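Endo-beta-1,4-glucanase (cellulase B) (Bacillus halodurans, PDB 4V2X) hydrolyses internal beta-1,4-glucosidic bonds of beta-glucans, its family 46 carbohydrate-binding module contributing to attack on xyloglucan and mixed-linkage beta-1,3-1,4-glucans. Local coordinates at residues 337-342 / 388-393; 414-419 / 466-471. One frame throughout, in Å; residues are numbered along the deposited sequence. Where two conformers were deposited one is given.

Interaction 1 (337-342 / 388-393); sequences KLKFFE and SSVAES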
ATOM      1  N   LYS A 337     -31.259 -24.828   0.439  1.00 10.45           N
ATOM      2  CA  LYS A 337     -30.261 -24.681   1.493  1.00 11.06           C
ATOM      3  C   LYS A 337     -29.259 -25.825   1.429  1.00 11.02           C
ATOM      4  O   LYS A 337     -28.046 -25.610   1.485  1.00 11.29           O
ATOM      5  CB  LYS A 337     -30.963 -24.672   2.855  1.00 11.71           C
ATOM      6  CG  LYS A 337     -30.045 -24.544   4.053  1.00 12.59           C
ATOM      7  CD  LYS A 337     -30.732 -24.976   5.339  1.00 13.93           C
ATOM      8  CE  LYS A 337     -31.983 -24.160   5.623  1.00 14.13           C
ATOM      9  NZ  LYS A 337     -32.640 -24.636   6.870  1.00 14.83           N
ATOM     10  N   LEU A 338     -29.769 -27.046   1.297  1.00 10.86           N
ATOM     11  CA  LEU A 338     -28.911 -28.224   1.250  1.00 10.76           C
ATOM     12  C   LEU A 338     -28.002 -28.182   0.038  1.00 10.32           C
ATOM     13  O   LEU A 338     -26.817 -28.490   0.144  1.00 11.15           O
ATOM     14  CB  LEU A 338     -29.746 -29.504   1.231  1.00 11.78           C
ATOM     15  CG  LEU A 338     -30.574 -29.783   2.482  1.00 12.18           C
ATOM     16  CD1 LEU A 338     -31.444 -31.004   2.249  1.00 13.50           C
ATOM     17  CD2 LEU A 338     -29.702 -29.963   3.708  1.00 12.49           C
ATOM     18  N   LYS A 339     -28.538 -27.774  -1.108  1.00 10.17           N
ATOM     19  CA  LYS A 339     -27.731 -27.720  -2.328  1.00 10.47           C
ATOM     20  C   LYS A 339     -26.645 -26.652  -2.238  1.00 10.79           C
ATOM     21  O   LYS A 339     -25.544 -26.871  -2.723  1.00 10.66           O
ATOM     22  CB  LYS A 339     -28.602 -27.520  -3.567  1.00 11.27           C
ATOM     23  CG  LYS A 339     -29.423 -28.757  -3.896  1.00 11.74           C
ATOM     24  CD  LYS A 339     -30.305 -28.579  -5.111  1.00 12.57           C
ATOM     25  CE  LYS A 339     -31.516 -27.720  -4.809  1.00 12.94           C
ATOM     26  NZ  LYS A 339     -32.480 -27.709  -5.938  1.00 13.42           N
ATOM     27  N   PHE A 340     -26.945 -25.519  -1.598  1.00 11.31           N
ATOM     28  CA  PHE A 340     -25.926 -24.494  -1.335  1.00 11.05           C
ATOM     29  C   PHE A 340     -24.744 -25.081  -0.569  1.00 11.36           C
ATOM     30  O   PHE A 340     -23.581 -24.913  -0.982  1.00 10.82           O
ATOM     31  CB  PHE A 340     -26.508 -23.299  -0.558  1.00 10.95           C
ATOM     32  CG  PHE A 340     -25.464 -22.294  -0.122  1.00 10.70           C
ATOM     33  CD1 PHE A 340     -25.034 -21.295  -0.985  1.00 11.46           C
ATOM     34  CD2 PHE A 340     -24.895 -22.364   1.140  1.00 10.70           C
ATOM     35  CE1 PHE A 340     -24.054 -20.398  -0.597  1.00 11.19           C
ATOM     36  CE2 PHE A 340     -23.919 -21.466   1.535  1.00 11.26           C
ATOM     37  CZ  PHE A 340     -23.506 -20.472   0.665  1.00 11.00           C
ATOM     38  N   PHE A 341     -25.020 -25.758   0.547  1.00 10.90           N
ATOM     39  CA  PHE A 341     -23.942 -26.313   1.354  1.00 11.05           C
ATOM     40  C   PHE A 341     -23.167 -27.411   0.627  1.00 10.75           C
ATOM     41  O   PHE A 341     -21.945 -27.446   0.691  1.00 10.97           O
ATOM     42  CB  PHE A 341     -24.451 -26.790   2.720  1.00 11.69           C
ATOM     43  CG  PHE A 341     -24.663 -25.668   3.701  1.00 12.64           C
ATOM     44  CD1 PHE A 341     -25.847 -24.947   3.717  1.00 12.41           C
ATOM     45  CD2 PHE A 341     -23.671 -25.331   4.611  1.00 14.41           C
ATOM     46  CE1 PHE A 341     -26.039 -23.911   4.614  1.00 13.10           C
ATOM     47  CE2 PHE A 341     -23.855 -24.297   5.515  1.00 14.90           C
ATOM     48  CZ  PHE A 341     -25.038 -23.576   5.509  1.00 14.41           C
ATOM     49  N   GLU A 342     -23.871 -28.284  -0.079  1.00 10.96           N
ATOM     50  CA  GLU A 342     -23.219 -29.340  -0.860  1.00 11.35           C
ATOM     51  C   GLU A 342     -22.251 -28.733  -1.881  1.00 11.57           C
ATOM     52  O   GLU A 342     -21.092 -29.152  -1.989  1.00 11.60           O
ATOM     53  CB  GLU A 342     -24.272 -30.201  -1.557  1.00 11.40           C
ATOM     54  CG  GLU A 342     -23.758 -31.528  -2.112  1.00 11.95           C
ATOM     55  CD  GLU A 342     -23.013 -31.404  -3.428  1.00 12.36           C
ATOM     56  OE1 GLU A 342     -23.361 -30.531  -4.267  1.00 11.79           O
ATOM     57  OE2 GLU A 342     -22.082 -32.218  -3.641  1.00 13.05           O
ATOM     58  N   SER A 388     -22.734 -35.243  -2.838  1.00 12.25           N
ATOM     59  CA  SER A 388     -24.024 -35.901  -2.704  1.00 12.20           C
ATOM     60  C   SER A 388     -24.901 -35.551  -3.899  1.00 12.47           C
ATOM     61  O   SER A 388     -24.844 -34.437  -4.449  1.00 12.60           O
ATOM     62  CB  SER A 388     -24.719 -35.479  -1.416  1.00 12.59           C
ATOM     63  OG  SER A 388     -24.002 -35.898  -0.266  1.00 12.18           O
ATOM     64  N   SER A 389     -25.737 -36.501  -4.282  1.00 11.74           N
ATOM     65  CA  SER A 389     -26.694 -36.296  -5.347  1.00 11.83           C
ATOM     66  C   SER A 389     -27.836 -35.475  -4.786  1.00 11.73           C
ATOM     67  O   SER A 389     -28.242 -35.662  -3.632  1.00 12.79           O
ATOM     68  CB  SER A 389     -27.214 -37.638  -5.845  1.00 12.08           C
ATOM     69  OG  SER A 389     -26.125 -38.448  -6.258  1.00 12.42           O
ATOM     70  N   VAL A 390     -28.342 -34.560  -5.600  1.00 11.67           N
ATOM     71  CA  VAL A 390     -29.427 -33.676  -5.186  1.00 12.00           C
ATOM     72  C   VAL A 390     -30.492 -33.679  -6.271  1.00 12.02           C
ATOM     73  O   VAL A 390     -30.373 -34.402  -7.261  1.00 12.99           O
ATOM     74  CB  VAL A 390     -28.905 -32.252  -4.897  1.00 12.11           C
ATOM     75  CG1 VAL A 390     -27.881 -32.289  -3.772  1.00 12.72           C
ATOM     76  CG2 VAL A 390     -28.287 -31.618  -6.136  1.00 12.24           C
ATOM     77  N   ALA A 391     -31.536 -32.882  -6.094  1.00 11.95           N
ATOM     78  CA  ALA A 391     -32.624 -32.845  -7.064  1.00 11.95           C
ATOM     79  C   ALA A 391     -33.176 -31.438  -7.213  1.00 12.55           C
ATOM     80  O   ALA A 391     -32.859 -30.547  -6.419  1.00 13.08           O
ATOM     81  CB  ALA A 391     -33.725 -33.819  -6.655  1.00 12.24           C
ATOM     82  N   GLU A 392     -33.990 -31.249  -8.246  1.00 13.18           N
ATOM     83  CA  GLU A 392     -34.601 -29.952  -8.520  1.00 14.08           C
ATOM     84  C   GLU A 392     -35.313 -29.375  -7.297  1.00 13.51           C
ATOM     85  O   GLU A 392     -35.313 -28.161  -7.089  1.00 13.80           O
ATOM     86  CB  GLU A 392     -35.561 -30.039  -9.713  1.00 15.79           C
ATOM     87  CG  GLU A 392     -36.752 -30.955  -9.510  1.00 18.06           C
ATOM     88  CD  GLU A 392     -37.687 -30.959 -10.702  1.00 19.93           C
ATOM     89  OE1 GLU A 392     -37.396 -31.674 -11.680  1.00 21.28           O
ATOM     90  OE2 GLU A 392     -38.711 -30.249 -10.654  1.00 23.13           O
ATOM     91  N   SER A 393     -35.919 -30.254  -6.499  1.00 12.40           N
ATOM     92  CA  SER A 393     -36.596 -29.860  -5.268  0.50 11.85           C
ATOM     93  C   SER A 393     -36.532 -30.993  -4.250  1.00 11.81           C
ATOM     94  O   SER A 393     -36.271 -32.138  -4.604  1.00 12.38           O
ATOM     95  CB  SER A 393     -38.070 -29.521  -5.541  0.50 11.69           C
ATOM     96  OG  SER A 393     -38.213 -28.464  -6.479  0.50 10.84           O
TER
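The carboxylate of Glu342 is approached by Ser388 from above its plane: the backbone N of Ser388 gives a hydrogen bond of 3.2 Å to OE2, lying 40° out of the plane. OE1 also forms a salt bridge with Arg387, which would favour the charged form of the acid. The other flat groups, the rings of Phe340 and Phe341, belong to the far side of the helix; CD2 of Phe340 lies over one face of the Phe341 ring, towards its rim, Lys337 O lies in plane at the edge of the Phe341 ring, and CD1 of Phe341 meets the Phe340 ring at its edge. Helix 334-350 follows barrel strand 315-320 of the glycoside hydrolase family 5 (beta/alpha)8 fold, whereas strand 390-391 is an outermost strand of a sheet in the Ig-like module, so the contact is an interdomain one. One turn back from Glu342, Lys339 supplies the second grip. Its CG rests against Val390 CB at 3.7 Å, and CD lies 3.8 Å from Val390 CG2. Beyond CG the chain bends (chi3 -75°), which carries NZ to the carbonyl edge of the strand. There NZ binds Ala391 O at 2.9 Å, in the carbonyl plane with a C=O...N angle of 148°, and more weakly Glu392 O at 3.1 Å, while Glu336 balances its charge. Trp473 of strand 473-480 touches Lys339, Val390 and Ala391 alike.

Interaction 2 (414-419 / 466-471); sequences HGNELT and EFNRGA. With CA (calcium ion), chain C.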
ATOM      1  N   HIS A 414     -24.153 -35.865  -9.626  1.00 15.60           N
ATOM      2  CA  HIS A 414     -22.843 -35.449  -9.115  1.00 16.47           C
ATOM      3  C   HIS A 414     -21.874 -36.634  -9.038  1.00 17.13           C
ATOM      4  O   HIS A 414     -21.081 -36.748  -8.099  1.00 17.85           O
ATOM      5  CB  HIS A 414     -22.969 -34.771  -7.734  1.00 15.79           C
ATOM      6  CG  HIS A 414     -23.639 -33.433  -7.766  1.00 16.05           C
ATOM      7  ND1 HIS A 414     -24.334 -32.923  -6.690  1.00 15.33           N
ATOM      8  CD2 HIS A 414     -23.713 -32.495  -8.740  1.00 16.66           C
ATOM      9  CE1 HIS A 414     -24.812 -31.732  -7.002  1.00 15.71           C
ATOM     10  NE2 HIS A 414     -24.453 -31.452  -8.243  1.00 16.21           N
ATOM     11  N   GLY A 415     -21.953 -37.524 -10.023  1.00 17.22           N
ATOM     12  CA  GLY A 415     -21.039 -38.668 -10.107  1.00 17.97           C
ATOM     13  C   GLY A 415     -21.449 -39.917  -9.350  1.00 17.52           C
ATOM     14  O   GLY A 415     -20.727 -40.918  -9.372  1.00 16.73           O
ATOM     15  N   ASN A 416     -22.606 -39.884  -8.688  1.00 15.81           N
ATOM     16  CA  ASN A 416     -23.100 -41.037  -7.950  1.00 16.01           C
ATOM     17  C   ASN A 416     -24.125 -41.815  -8.748  1.00 16.59           C
ATOM     18  O   ASN A 416     -24.551 -41.382  -9.818  1.00 18.84           O
ATOM     19  CB  ASN A 416     -23.718 -40.601  -6.630  1.00 14.98           C
ATOM     20  CG  ASN A 416     -22.769 -39.772  -5.793  1.00 14.57           C
ATOM     21  OD1 ASN A 416     -21.556 -40.004  -5.788  1.00 14.17           O
ATOM     22  ND2 ASN A 416     -23.316 -38.796  -5.079  1.00 13.13           N
ATOM     23  N   GLU A 417     -24.510 -42.968  -8.217  1.00 17.19           N
ATOM     24  CA  GLU A 417     -25.547 -43.790  -8.815  1.00 19.13           C
ATOM     25  C   GLU A 417     -26.689 -43.950  -7.813  1.00 17.51           C
ATOM     26  O   GLU A 417     -26.462 -44.057  -6.607  1.00 15.55           O
ATOM     27  CB  GLU A 417     -24.994 -45.167  -9.195  1.00 21.83           C
ATOM     28  CG  GLU A 417     -23.738 -45.135 -10.067  1.00 25.97           C
ATOM     29  CD  GLU A 417     -23.980 -44.636 -11.484  1.00 31.14           C
ATOM     30  OE1 GLU A 417     -25.153 -44.490 -11.896  1.00 35.23           O
ATOM     31  OE2 GLU A 417     -22.981 -44.395 -12.201  1.00 36.64           O
ATOM     32  N   LEU A 418     -27.914 -43.955  -8.323  1.00 17.73           N
ATOM     33  CA  LEU A 418     -29.092 -44.248  -7.506  1.00 18.16           C
ATOM     34  C   LEU A 418     -29.090 -45.739  -7.169  1.00 18.50           C
ATOM     35  O   LEU A 418     -29.021 -46.570  -8.068  1.00 21.29           O
ATOM     36  CB  LEU A 418     -30.364 -43.891  -8.275  1.00 18.97           C
ATOM     37  CG  LEU A 418     -31.691 -44.112  -7.545  1.00 18.94           C
ATOM     38  CD1 LEU A 418     -31.910 -43.023  -6.507  1.00 18.92           C
ATOM     39  CD2 LEU A 418     -32.841 -44.147  -8.541  1.00 20.83           C
ATOM     40  N   THR A 419     -29.133 -46.074  -5.887  1.00 17.75           N
ATOM     41  CA  THR A 419     -29.127 -47.479  -5.458  1.00 18.71           C
ATOM     42  C   THR A 419     -30.503 -47.973  -5.045  1.00 18.88           C
ATOM     43  O   THR A 419     -30.754 -49.182  -5.038  1.00 18.95           O
ATOM     44  CB  THR A 419     -28.133 -47.724  -4.312  1.00 19.58           C
ATOM     45  OG1 THR A 419     -28.409 -46.835  -3.228  1.00 19.55           O
ATOM     46  CG2 THR A 419     -26.712 -47.491  -4.796  1.00 20.88           C
ATOM     47  N   GLU A 466     -31.832 -43.032  -2.383  1.00 13.92           N
ATOM     48  CA  GLU A 466     -30.589 -43.554  -1.818  1.00 13.70           C
ATOM     49  C   GLU A 466     -29.558 -43.674  -2.928  1.00 13.44           C
ATOM     50  O   GLU A 466     -29.888 -44.083  -4.045  1.00 12.93           O
ATOM     51  CB  GLU A 466     -30.821 -44.924  -1.183  1.00 15.33           C
ATOM     52  CG  GLU A 466     -31.803 -44.903  -0.021  1.00 16.03           C
ATOM     53  CD  GLU A 466     -32.164 -46.284   0.488  1.00 19.36           C
ATOM     54  OE1 GLU A 466     -32.099 -47.254  -0.293  1.00 21.35           O
ATOM     55  OE2 GLU A 466     -32.529 -46.397   1.675  1.00 21.15           O
ATOM     56  N   PHE A 467     -28.319 -43.301  -2.617  1.00 13.26           N
ATOM     57  CA  PHE A 467     -27.235 -43.299  -3.589  1.00 13.38           C
ATOM     58  C   PHE A 467     -26.046 -44.098  -3.066  1.00 13.46           C
ATOM     59  O   PHE A 467     -25.919 -44.340  -1.857  1.00 14.04           O
ATOM     60  CB  PHE A 467     -26.830 -41.855  -3.912  1.00 13.40           C
ATOM     61  CG  PHE A 467     -27.976 -41.015  -4.396  1.00 12.61           C
ATOM     62  CD1 PHE A 467     -28.332 -41.017  -5.742  1.00 13.42           C
ATOM     63  CD2 PHE A 467     -28.719 -40.256  -3.508  1.00 12.52           C
ATOM     64  CE1 PHE A 467     -29.402 -40.267  -6.195  1.00 13.82           C
ATOM     65  CE2 PHE A 467     -29.791 -39.499  -3.954  1.00 13.33           C
ATOM     66  CZ  PHE A 467     -30.135 -39.511  -5.298  1.00 12.73           C
ATOM     67  N   ASN A 468     -25.175 -44.523  -3.979  1.00 14.51           N
ATOM     68  CA  ASN A 468     -24.023 -45.346  -3.594  1.00 14.20           C
ATOM     69  C   ASN A 468     -23.012 -44.571  -2.747  1.00 14.18           C
ATOM     70  O   ASN A 468     -22.279 -45.156  -1.957  1.00 14.29           O
ATOM     71  CB  ASN A 468     -23.350 -45.973  -4.822  1.00 14.79           C
ATOM     72  CG  ASN A 468     -22.713 -44.950  -5.743  1.00 15.37           C
ATOM     73  OD1 ASN A 468     -23.140 -43.794  -5.820  1.00 15.36           O
ATOM     74  ND2 ASN A 468     -21.696 -45.379  -6.469  1.00 15.94           N
ATOM     75  N   ARG A 469     -22.970 -43.257  -2.935  1.00 13.20           N
ATOM     76  CA  ARG A 469     -22.163 -42.369  -2.111  1.00 13.32           C
ATOM     77  C   ARG A 469     -22.989 -41.160  -1.699  1.00 12.67           C
ATOM     78  O   ARG A 469     -23.946 -40.791  -2.384  1.00 13.26           O
ATOM     79  CB  ARG A 469     -20.951 -41.872  -2.899  1.00 13.07           C
ATOM     80  CG  ARG A 469     -20.065 -42.981  -3.441  1.00 13.96           C
ATOM     81  CD  ARG A 469     -18.859 -42.434  -4.184  1.00 15.23           C
ATOM     82  NE  ARG A 469     -19.241 -41.651  -5.359  1.00 16.48           N
ATOM     83  CZ  ARG A 469     -18.392 -40.939  -6.100  1.00 18.33           C
ATOM     84  NH1 ARG A 469     -17.097 -40.908  -5.813  1.00 17.78           N
ATOM     85  NH2 ARG A 469     -18.842 -40.257  -7.149  1.00 20.02           N
ATOM     86  N   GLY A 470     -22.616 -40.554  -0.577  1.00 12.61           N
ATOM     87  CA  GLY A 470     -23.220 -39.291  -0.164  1.00 12.65           C
ATOM     88  C   GLY A 470     -24.559 -39.444   0.524  1.00 12.30           C
ATOM     89  O   GLY A 470     -25.076 -40.547   0.701  1.00 12.90           O
ATOM     90  N   ALA A 471     -25.131 -38.308   0.900  1.00 12.59           N
ATOM     91  CA  ALA A 471     -26.364 -38.282   1.670  1.00 12.23           C
ATOM     92  C   ALA A 471     -27.580 -38.724   0.857  1.00 12.94           C
ATOM     93  O   ALA A 471     -27.641 -38.518  -0.356  1.00 12.02           O
ATOM     94  CB  ALA A 471     -26.589 -36.885   2.220  1.00 12.85           C
TER
HETATM   95 CA    CA C1566     -26.135 -44.625   0.483  1.00 18.19          CA
HETATM   96  O   HOH W   1     -20.400 -43.618  -8.445  1.00 25.43           O
HETATM   97  O   HOH W   2     -30.127 -48.265  -1.783  1.00 30.86           O
HETATM   98  O   HOH W   3     -27.205 -46.609  -0.563  1.00 25.37           O
HETATM   99  O   HOH W   4     -27.253 -42.326   0.050  1.00 13.13           O
HETATM  100  O   HOH W   5     -24.208 -45.983   0.252  1.00 17.18           O
HETATM  101  O   HOH W   6     -24.340 -43.111   0.526  1.00 15.42           O
HETATM  102  O   HOH W   7     -25.895 -43.886   2.913  1.00 26.77           O
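Leu418 and Phe467 form an antiparallel, non-hydrogen-bonded pair where strands 418-423 and 458-467 of the Ig-like (X2) module's mixed sheet begin and end. Backbone bonds flank it: Thr419 N to Glu466 O (2.8 Å) and Asn468 N to Glu417 O (3.0 Å). Leu418 CD1 reaches Phe467 CE1 at 3.7 Å, and Phe467 CA gives a CA-H...O contact to Glu417 O. Past it, Asn468 to Gly470 turn away at the calcium-bearing edge; the Asn468 amide folds back (chi1 66°), and OD1 takes Glu417 N at 2.9 Å, straight at the hydrogen (176°) but from above the amide plane. The solvent side is looser. Arg469 crosses Asn416 with its guanidinium plane 88° from the amide, and its three bonds, from NE and NH2 to Asn416 OD1 and from NH2 to Gly415 O, are weak. One water bridges Gly415 O and Asn468 ND2. Asn416 ND2, by contrast, is held by Ser389 OG and Arg387 O. Calcium lies beside the turn, 2.4 Å from Phe467 O, five waters and two other atoms completing its eight ligands. One water bonds Thr419 OG1 and two donate to Gly470 O, so these segments give the metal one direct oxygen and otherwise reach it through its bound waters.

From the N terminus, helix 334-350 comes first, and the chain then runs through the last barrel strand 354-357 and helix 374-385 before interaction 1 closes this loop at 388-393. Interaction 2 opens only afterwards, at 414-419, and closes at 466-471 after strands 434-437 and 440-443 and helix 445-452. The two are therefore in series, neither nested nor crossed, their centres 13 Å apart. They nevertheless touch: Ser388 O lies 2.8 Å from His414 ND1, and Ser388 OG 2.9 Å from Ala471 N, both probable hydrogen bonds. Residues 388-393 thus join the barrel's helical layer to the calcium-bearing end of the Ig-like module.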